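Peroxisomal fatty acid beta-oxidation multifunctional protein MFP2 (PDB 2WTB) catalyses the hydration of long-chain enoyl-CoA and the dehydrogenation of 3-hydroxyacyl-CoA in peroxisomal fatty acid beta-oxidation during seed germination. Local coordinates at residues 702-707 with 712-717; 634-639 with 672-677. All blocks are in the same frame, centred on the assembly; numbering follows the deposited sequence.

Interaction 1 (702-707 with 712-717); sequences AFLAER and VLLSAP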
loop_
_atom_site.group_PDB
_atom_site.type_symbol
_atom_site.label_atom_id
_atom_site.label_comp_id
_atom_site.label_asym_id
_atom_site.label_seq_id
_atom_site.Cartn_x
_atom_site.Cartn_y
_atom_site.Cartn_z
ATOM N N ALA A 702 -22.948 20.182 6.946
ATOM C CA ALA A 702 -22.501 21.421 7.585
ATOM C C ALA A 702 -20.999 21.673 7.451
ATOM O O ALA A 702 -20.574 22.785 7.136
ATOM C CB ALA A 702 -22.914 21.437 9.054
ATOM N N PHE A 703 -20.202 20.639 7.698
ATOM C CA PHE A 703 -18.749 20.756 7.622
ATOM C C PHE A 703 -18.278 21.179 6.228
ATOM O O PHE A 703 -17.475 22.102 6.092
ATOM C CB PHE A 703 -18.087 19.437 8.035
ATOM C CG PHE A 703 -16.595 19.425 7.867
ATOM C CD1 PHE A 703 -15.769 19.946 8.850
ATOM C CD2 PHE A 703 -16.017 18.879 6.733
ATOM C CE1 PHE A 703 -14.391 19.930 8.699
ATOM C CE2 PHE A 703 -14.641 18.859 6.575
ATOM C CZ PHE A 703 -13.827 19.386 7.560
ATOM N N LEU A 704 -18.783 20.505 5.199
ATOM C CA LEU A 704 -18.384 20.801 3.827
ATOM C C LEU A 704 -18.842 22.195 3.409
ATOM O O LEU A 704 -18.087 22.950 2.798
ATOM C CB LEU A 704 -18.951 19.754 2.863
ATOM C CG LEU A 704 -18.265 19.596 1.502
ATOM C CD1 LEU A 704 -18.816 18.381 0.770
ATOM C CD2 LEU A 704 -18.405 20.844 0.644
ATOM N N ALA A 705 -20.084 22.526 3.742
ATOM C CA ALA A 705 -20.660 23.811 3.366
ATOM C C ALA A 705 -19.872 24.980 3.948
ATOM O O ALA A 705 -19.481 25.898 3.227
ATOM C CB ALA A 705 -22.119 23.884 3.795
ATOM N N GLU A 706 -19.639 24.937 5.256
ATOM C CA GLU A 706 -18.960 26.027 5.947
ATOM C C GLU A 706 -17.543 26.225 5.413
ATOM O O GLU A 706 -17.062 27.354 5.312
ATOM C CB GLU A 706 -18.929 25.762 7.455
ATOM C CG GLU A 706 -19.235 26.983 8.313
ATOM C CD GLU A 706 -18.172 28.061 8.218
ATOM O OE1 GLU A 706 -16.986 27.716 8.026
ATOM O OE2 GLU A 706 -18.523 29.254 8.343
ATOM N N ARG A 707 -16.881 25.125 5.066
ATOM C CA ARG A 707 -15.519 25.189 4.546
ATOM C C ARG A 707 -15.481 25.534 3.062
ATOM O O ARG A 707 -14.571 26.222 2.601
ATOM C CB ARG A 707 -14.778 23.875 4.793
ATOM C CG ARG A 707 -14.328 23.681 6.227
ATOM C CD ARG A 707 -13.266 22.600 6.331
ATOM N NE ARG A 707 -12.699 22.523 7.674
ATOM C CZ ARG A 707 -11.659 21.765 8.001
ATOM N NH1 ARG A 707 -11.070 21.017 7.080
ATOM N NH2 ARG A 707 -11.207 21.754 9.247
ATOM N N VAL A 712 -11.634 27.084 1.840
ATOM C CA VAL A 712 -10.544 26.504 2.618
ATOM C C VAL A 712 -10.416 25.001 2.373
ATOM O O VAL A 712 -11.310 24.379 1.800
ATOM C CB VAL A 712 -10.733 26.761 4.125
ATOM C CG1 VAL A 712 -10.662 28.252 4.424
ATOM C CG2 VAL A 712 -12.056 26.184 4.598
ATOM N N LEU A 713 -9.302 24.421 2.812
ATOM C CA LEU A 713 -9.049 22.998 2.604
ATOM C C LEU A 713 -9.896 22.128 3.529
ATOM O O LEU A 713 -10.097 22.460 4.696
ATOM C CB LEU A 713 -7.564 22.674 2.790
ATOM C CG LEU A 713 -6.575 23.484 1.949
ATOM C CD1 LEU A 713 -6.268 24.818 2.618
ATOM C CD2 LEU A 713 -5.299 22.694 1.721
ATOM N N LEU A 714 -10.384 21.012 2.998
ATOM C CA LEU A 714 -11.241 20.108 3.757
ATOM C C LEU A 714 -10.429 19.165 4.640
ATOM O O LEU A 714 -10.903 18.713 5.681
ATOM C CB LEU A 714 -12.131 19.294 2.815
ATOM C CG LEU A 714 -13.116 20.070 1.940
ATOM C CD1 LEU A 714 -13.886 19.123 1.032
ATOM C CD2 LEU A 714 -14.066 20.889 2.797
ATOM N N SER A 715 -9.207 18.868 4.213
ATOM C CA SER A 715 -8.358 17.924 4.929
ATOM C C SER A 715 -7.730 18.564 6.161
ATOM O O SER A 715 -7.131 17.880 6.990
ATOM C CB SER A 715 -7.272 17.369 4.004
ATOM O OG SER A 715 -7.837 16.571 2.978
ATOM N N ALA A 716 -7.873 19.881 6.274
ATOM C CA ALA A 716 -7.356 20.611 7.424
ATOM C C ALA A 716 -7.969 20.074 8.712
ATOM O O ALA A 716 -9.152 19.731 8.744
ATOM C CB ALA A 716 -7.636 22.098 7.279
ATOM N N PRO A 717 -7.159 19.996 9.778
ATOM C CA PRO A 717 -7.595 19.470 11.076
ATOM C C PRO A 717 -8.867 20.146 11.568
ATOM O O PRO A 717 -9.069 21.335 11.322
ATOM C CB PRO A 717 -6.424 19.817 11.998
ATOM C CG PRO A 717 -5.242 19.840 11.096
ATOM C CD PRO A 717 -5.743 20.399 9.795
#
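Arg707 reaches from helix 702-710 into the turn of 712-717 and holds backbone carbonyls there. Its guanidinium grips Ala716 O end-on with two nitrogens: Arg707 NH1 lies 2.8 Å and Arg707 NH2 2.9 Å from that single oxygen. The oxygen sits in the guanidinium plane. Both donors come from the same face of the Ala716 carbonyl, NH1 tilted 26° from its plane and NH2 well above it. Arg707 NH2 also makes a weak bond to Pro717 O at 3.0 Å. Arg707 CG lies anti to the carbonyl carbon (chi1 -76°), and the chain then runs extended to NE, which carries the charged end across to the loop. The aliphatic part is packed on the way: Arg707 CB touches Val712 CG2 at 3.6 Å and Leu714 CD2 at 3.7 Å. The CZ corner of the Phe703 ring, one turn earlier on the helix, sits over one face of the guanidinium, offset toward its rim. The edge of the same ring meets Leu714 O. This is a helix and the C-terminal tail that folds back beside it; Arg707 O accepts a bond from Val712 N at 3.2 Å where the chain turns. An alanine here removes the guanidinium, and the carbonyls of Ala716 and Pro717 would probably be left without these donors and the tail freer to move. Further out, Leu704 CG meets Leu714 CD1 at 4.4 Å. Phe703 and Leu714 both rest on Cys640 of helix 624-644.

Interaction 2 (634-639 with 672-677); sequences PVVNEA and MFWADS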
loop_
_atom_site.group_PDB
_atom_site.type_symbol
_atom_site.label_atom_id
_atom_site.label_comp_id
_atom_site.label_asym_id
_atom_site.label_seq_id
_atom_site.Cartn_x
_atom_site.Cartn_y
_atom_site.Cartn_z
ATOM N N PRO A 634 -20.751 12.887 -3.511
ATOM C CA PRO A 634 -21.523 12.445 -2.345
ATOM C C PRO A 634 -20.677 11.609 -1.385
ATOM O O PRO A 634 -20.941 11.608 -0.183
ATOM C CB PRO A 634 -22.632 11.591 -2.966
ATOM C CG PRO A 634 -22.791 12.135 -4.340
ATOM C CD PRO A 634 -21.404 12.507 -4.776
ATOM N N VAL A 635 -19.677 10.908 -1.910
ATOM C CA VAL A 635 -18.747 10.166 -1.063
ATOM C C VAL A 635 -17.840 11.129 -0.297
ATOM O O VAL A 635 -17.581 10.935 0.891
ATOM C CB VAL A 635 -17.887 9.170 -1.868
ATOM C CG1 VAL A 635 -16.763 8.630 -1.009
ATOM C CG2 VAL A 635 -18.744 8.031 -2.395
ATOM N N VAL A 636 -17.360 12.164 -0.981
ATOM C CA VAL A 636 -16.597 13.217 -0.322
ATOM C C VAL A 636 -17.444 13.800 0.798
ATOM O O VAL A 636 -16.982 13.974 1.926
ATOM C CB VAL A 636 -16.229 14.354 -1.290
ATOM C CG1 VAL A 636 -15.603 15.518 -0.528
ATOM C CG2 VAL A 636 -15.293 13.856 -2.376
ATOM N N ASN A 637 -18.696 14.095 0.468
ATOM C CA ASN A 637 -19.643 14.644 1.426
ATOM C C ASN A 637 -19.718 13.788 2.688
ATOM O O ASN A 637 -19.743 14.308 3.804
ATOM C CB ASN A 637 -21.026 14.757 0.782
ATOM C CG ASN A 637 -21.949 15.681 1.542
ATOM O OD1 ASN A 637 -21.507 16.485 2.363
ATOM N ND2 ASN A 637 -23.244 15.577 1.268
ATOM N N GLU A 638 -19.744 12.473 2.500
ATOM C CA GLU A 638 -19.873 11.541 3.610
ATOM C C GLU A 638 -18.558 11.427 4.370
ATOM O O GLU A 638 -18.545 11.321 5.596
ATOM C CB GLU A 638 -20.319 10.168 3.106
ATOM C CG GLU A 638 -20.763 9.220 4.204
ATOM C CD GLU A 638 -21.963 9.740 4.973
ATOM O OE1 GLU A 638 -22.857 10.349 4.348
ATOM O OE2 GLU A 638 -22.016 9.533 6.203
ATOM N N ALA A 639 -17.454 11.450 3.630
ATOM C CA ALA A 639 -16.130 11.420 4.231
ATOM C C ALA A 639 -15.957 12.598 5.181
ATOM O O ALA A 639 -15.303 12.481 6.217
ATOM C CB ALA A 639 -15.059 11.448 3.156
ATOM N N MET A 672 -10.058 12.182 0.138
ATOM C CA MET A 672 -9.976 13.525 0.707
ATOM C C MET A 672 -8.912 14.367 0.013
ATOM O O MET A 672 -9.144 15.534 -0.300
ATOM C CB MET A 672 -9.715 13.467 2.215
ATOM C CG MET A 672 -10.844 12.840 3.020
ATOM S SD MET A 672 -12.325 13.868 3.113
ATOM C CE MET A 672 -11.721 15.240 4.094
ATOM N N PHE A 673 -7.747 13.775 -0.227
ATOM C CA PHE A 673 -6.687 14.458 -0.964
ATOM C C PHE A 673 -7.181 14.881 -2.346
ATOM O O PHE A 673 -6.813 15.942 -2.851
ATOM C CB PHE A 673 -5.458 13.557 -1.095
ATOM C CG PHE A 673 -4.310 14.196 -1.826
ATOM C CD1 PHE A 673 -3.273 14.790 -1.128
ATOM C CD2 PHE A 673 -4.264 14.198 -3.212
ATOM C CE1 PHE A 673 -2.212 15.375 -1.798
ATOM C CE2 PHE A 673 -3.208 14.785 -3.886
ATOM C CZ PHE A 673 -2.181 15.372 -3.179
ATOM N N TRP A 674 -8.021 14.043 -2.947
ATOM C CA TRP A 674 -8.578 14.312 -4.268
ATOM C C TRP A 674 -9.605 15.433 -4.193
ATOM O O TRP A 674 -9.642 16.310 -5.054
ATOM C CB TRP A 674 -9.210 13.041 -4.843
ATOM C CG TRP A 674 -9.907 13.234 -6.157
ATOM C CD1 TRP A 674 -9.322 13.447 -7.372
ATOM C CD2 TRP A 674 -11.322 13.211 -6.394
ATOM N NE1 TRP A 674 -10.282 13.570 -8.345
ATOM C CE2 TRP A 674 -11.519 13.428 -7.772
ATOM C CE3 TRP A 674 -12.441 13.036 -5.574
ATOM C CZ2 TRP A 674 -12.787 13.471 -8.350
ATOM C CZ3 TRP A 674 -13.701 13.079 -6.148
ATOM C CH2 TRP A 674 -13.864 13.296 -7.524
ATOM N N ALA A 675 -10.431 15.402 -3.151
ATOM C CA ALA A 675 -11.443 16.433 -2.938
ATOM C C ALA A 675 -10.822 17.826 -2.891
ATOM O O ALA A 675 -11.322 18.756 -3.523
ATOM C CB ALA A 675 -12.232 16.155 -1.662
ATOM N N ASP A 676 -9.736 17.968 -2.138
ATOM C CA ASP A 676 -9.029 19.242 -2.066
ATOM C C ASP A 676 -8.268 19.522 -3.356
ATOM O O ASP A 676 -7.910 20.665 -3.644
ATOM C CB ASP A 676 -8.078 19.267 -0.872
ATOM C CG ASP A 676 -8.770 19.676 0.413
ATOM O OD1 ASP A 676 -8.268 19.321 1.502
ATOM O OD2 ASP A 676 -9.818 20.352 0.332
ATOM N N SER A 677 -8.026 18.471 -4.131
ATOM C CA SER A 677 -7.351 18.602 -5.413
ATOM C C SER A 677 -8.254 19.319 -6.410
ATOM O O SER A 677 -7.782 19.924 -7.374
ATOM C CB SER A 677 -6.959 17.226 -5.949
ATOM O OG SER A 677 -6.347 17.332 -7.221
#
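Helix segments 634-639 and 672-677 cross with their axes 10.3 Å apart at closest approach and an angle of 115° between their directions, and Val636 and Ala675 have the nearest CA atoms, 6.6 Å apart. Val636 points toward the other helix and sets both methyls on Ala675. Val636 CG1 is 3.6 Å from Ala675 CB, and Val636 CG2 is 3.9 Å from the same methyl. CG1 stands anti to the backbone N (chi1 172°), which leaves CG2 beside that N. From there Val636 CG2 also approaches CZ3 of Trp674 at 4.2 Å, with the two side chains crossing at about a right angle. Farther along 634-639, Ala639 CB meets Met672 SD at 3.7 Å. The Met672 chain is bent at chi2 and chi3, and this brings the sulfur to the small alanine methyl. Small residues thus face the bulkier ones: Ala675 receives Val636, and Ala639 receives Met672. The contact between the two segments is apolar, and its five touching residues are buried. Ile671, just before 672-677 on the same helix, touches Val636 and Ala639. From other helices, Ile683 of helix 680-694 packs on Ala675, and the Trp674 ring meets Phe529 edge-to-face. On 634-639, Glu638 forms salt bridges with Arg500, Arg561 and Arg641. The arrangement is a steep helix-helix packing, far from parallel or antiparallel, within the helical C-terminal part of the chain. It joins the long helix 624-644 to the short helix 671-678.

How the interactions relate
The two contacts follow each other along the chain, with interaction 2 closing before interaction 1 opens. Their centres are about 10 Å apart, and they touch directly. Asp676, on the helix of interaction 2, uses both carboxylate oxygens: Asp676 OD2 lies 2.8 Å from Leu714 N and Asp676 OD1 2.9 Å from Ser715 N, both probable hydrogen bonds. A second touch, by packing, joins the first segments: Leu704 CD1 lies 3.7 Å from Asn637 OD1. Both contacts lie away from the predicted active-site residues Glu119 and Glu139 of the hydratase/isomerase section. Interaction 2 packs helix 624-644 against helix 671-678, and the tail of interaction 1 is tied to the second of these through Asp676.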